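Local coordinates for protein ABC sugar (Ribose) transporter, periplasmic substrate-binding subunit (Rhodobacter sphaeroides, PDB 3L49) that probably binds a sugar in the periplasm, as the substrate-binding subunit of an ABC transporter, at residues G205-L210 and S238-V243. Residues are numbered along the deposited sequence; the frame is centred on the assembly and turned at random.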
ATOM      1  N   GLY A 205      -4.124 -11.211  10.060  1.00 21.17           N
ATOM      2  CA  GLY A 205      -4.806 -12.497  10.035  1.00 22.66           C
ATOM      3  C   GLY A 205      -3.880 -13.693  10.017  1.00 20.43           C
ATOM      4  O   GLY A 205      -4.096 -14.660  10.751  1.00 25.39           O
ATOM      5  N   ALA A 206      -2.844 -13.623   9.186  1.00 26.01           N
ATOM      6  CA  ALA A 206      -1.878 -14.724   9.041  1.00 25.89           C
ATOM      7  C   ALA A 206      -1.171 -15.020  10.359  1.00 15.64           C
ATOM      8  O   ALA A 206      -0.998 -16.178  10.729  1.00 22.97           O
ATOM      9  CB  ALA A 206      -0.866 -14.410   7.939  1.00 23.47           C
ATOM     10  N   THR A 207      -0.807 -13.957  11.072  1.00 26.87           N
ATOM     11  CA  THR A 207      -0.190 -14.044  12.395  1.00 19.29           C
ATOM     12  C   THR A 207      -1.129 -14.695  13.407  1.00 22.19           C
ATOM     13  O   THR A 207      -0.714 -15.604  14.138  1.00 26.71           O
ATOM     14  CB  THR A 207       0.237 -12.648  12.886  1.00 23.34           C
ATOM     15  OG1 THR A 207       0.976 -11.997  11.850  1.00 30.21           O
ATOM     16  CG2 THR A 207       1.098 -12.726  14.137  1.00 24.69           C
ATOM     17  N   GLN A 208      -2.387 -14.234  13.433  1.00 23.02           N
ATOM     18  CA  GLN A 208      -3.420 -14.794  14.312  1.00 16.43           C
ATOM     19  C   GLN A 208      -3.600 -16.305  14.111  1.00 26.60           C
ATOM     20  O   GLN A 208      -3.685 -17.055  15.096  1.00 24.62           O
ATOM     21  CB  GLN A 208      -4.741 -14.067  14.103  1.00 22.28           C
ATOM     22  CG  GLN A 208      -4.833 -12.704  14.800  1.00 28.38           C
ATOM     23  CD  GLN A 208      -5.988 -11.852  14.286  1.00 31.66           C
ATOM     24  OE1 GLN A 208      -6.172 -10.707  14.717  1.00 22.01           O
ATOM     25  NE2 GLN A 208      -6.768 -12.404  13.351  1.00 13.87           N
ATOM     26  N   ALA A 209      -3.618 -16.736  12.841  1.00 14.82           N
ATOM     27  CA  ALA A 209      -3.727 -18.148  12.463  1.00 20.02           C
ATOM     28  C   ALA A 209      -2.555 -19.007  12.935  1.00 28.47           C
ATOM     29  O   ALA A 209      -2.766 -20.105  13.448  1.00 37.07           O
ATOM     30  CB  ALA A 209      -3.895 -18.284  10.942  1.00 18.24           C
ATOM     31  N   LEU A 210      -1.331 -18.512  12.742  1.00 32.20           N
ATOM     32  CA  LEU A 210      -0.113 -19.215  13.172  1.00 28.10           C
ATOM     33  C   LEU A 210      -0.073 -19.363  14.677  1.00 31.60           C
ATOM     34  O   LEU A 210       0.332 -20.405  15.199  1.00 31.18           O
ATOM     35  CB  LEU A 210       1.146 -18.455  12.725  1.00 30.09           C
ATOM     36  CG  LEU A 210       1.496 -18.377  11.236  1.00 20.68           C
ATOM     37  CD1 LEU A 210       2.684 -17.441  11.037  1.00 15.55           C
ATOM     38  CD2 LEU A 210       1.781 -19.759  10.644  1.00 26.91           C
ATOM     39  N   SER A 238       4.672 -13.127  19.652  1.00 39.16           N
ATOM     40  CA  SER A 238       3.963 -13.143  18.380  1.00 34.33           C
ATOM     41  C   SER A 238       4.891 -13.481  17.219  1.00 32.69           C
ATOM     42  O   SER A 238       6.026 -13.008  17.176  1.00 32.07           O
ATOM     43  CB  SER A 238       3.291 -11.788  18.145  1.00 30.10           C
ATOM     44  OG  SER A 238       2.919 -11.610  16.793  1.00 30.55           O
ATOM     45  N   PRO A 239       4.412 -14.307  16.271  1.00 34.65           N
ATOM     46  CA  PRO A 239       5.163 -14.605  15.047  1.00 34.03           C
ATOM     47  C   PRO A 239       5.177 -13.506  13.964  1.00 32.79           C
ATOM     48  O   PRO A 239       5.514 -13.792  12.822  1.00 36.79           O
ATOM     49  CB  PRO A 239       4.478 -15.872  14.519  1.00 35.65           C
ATOM     50  CG  PRO A 239       3.093 -15.797  15.014  1.00 34.93           C
ATOM     51  CD  PRO A 239       3.146 -15.066  16.337  1.00 34.81           C
ATOM     52  N   ALA A 240       4.827 -12.268  14.296  1.00 31.55           N
ATOM     53  CA  ALA A 240       4.981 -11.180  13.333  1.00 27.74           C
ATOM     54  C   ALA A 240       6.448 -10.772  13.272  1.00 21.13           C
ATOM     55  O   ALA A 240       7.029 -10.410  14.289  1.00 31.73           O
ATOM     56  CB  ALA A 240       4.101 -10.006  13.697  1.00 19.68           C
ATOM     57  N   GLY A 241       7.035 -10.838  12.073  1.00 27.97           N
ATOM     58  CA  GLY A 241       8.490 -10.751  11.890  1.00 24.51           C
ATOM     59  C   GLY A 241       9.098  -9.394  11.571  1.00 25.00           C
ATOM     60  O   GLY A 241      10.152  -9.056  12.112  1.00 32.01           O
ATOM     61  N   ALA A 242       8.462  -8.635  10.674  1.00 24.59           N
ATOM     62  CA  ALA A 242       8.904  -7.276  10.328  1.00 22.83           C
ATOM     63  C   ALA A 242       7.848  -6.507   9.554  1.00 26.12           C
ATOM     64  O   ALA A 242       7.010  -7.091   8.873  1.00 29.79           O
ATOM     65  CB  ALA A 242      10.232  -7.289   9.533  1.00 29.36           C
ATOM     66  N   VAL A 243       7.909  -5.186   9.655  1.00 28.87           N
ATOM     67  CA  VAL A 243       6.984  -4.310   8.951  1.00 28.58           C
ATOM     68  C   VAL A 243       7.708  -3.072   8.425  1.00 29.42           C
ATOM     69  O   VAL A 243       8.538  -2.484   9.118  1.00 35.37           O
ATOM     70  CB  VAL A 243       5.739  -3.955   9.831  1.00 23.81           C
ATOM     71  CG1 VAL A 243       6.124  -3.186  11.103  1.00 29.84           C
ATOM     72  CG2 VAL A 243       4.706  -3.199   9.036  1.00 24.60           C
TER
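With CG2 of Thr207 anti to its backbone N (OG1 beside that N, chi1 -49°) and OG of Ser238 likewise anti to its own N (chi1 163°), a methyl and a hydroxyl oxygen are brought tip to tip in the C-terminal lobe of this periplasmic binding protein. Here helix 200-212 packs against the ST turn that leads into strand 240-245 of the lobe's sheet. In that turn OG of Ser238 accepts a hydrogen bond from N of Ala240, 3.2 Å long and fairly straight at 158°. The Thr207 methyl sits against this small polar loop, CG2 lying 3.4 Å from OG of Ser238 and 3.8 Å from N of Ala240. It also touches the CG-CD side of the proline ring, at 3.8 Å from both CG and CD of Pro239, so a single methyl reaches all three residues of the turn. No hydrogen bond joins the two segments. The hydroxyl of Thr207 turns instead to the carbonyl of Met203, one helical turn back, and to the side chain of Thr220 on strand 219-222, the neighbour of strand 240-245 in the sheet. An alanine in place of Ser238 would lose the OG bond to N of Ala240 and would probably loosen the turn against which the Thr207 methyl rests. Phe229, from helix 227-234, touches both Thr207 and Ala240, adding to the burial of the contact. One turn along the helix from Thr207, CB of Leu210 meets the tip of the proline ring, 4.0 Å from CG of Pro239.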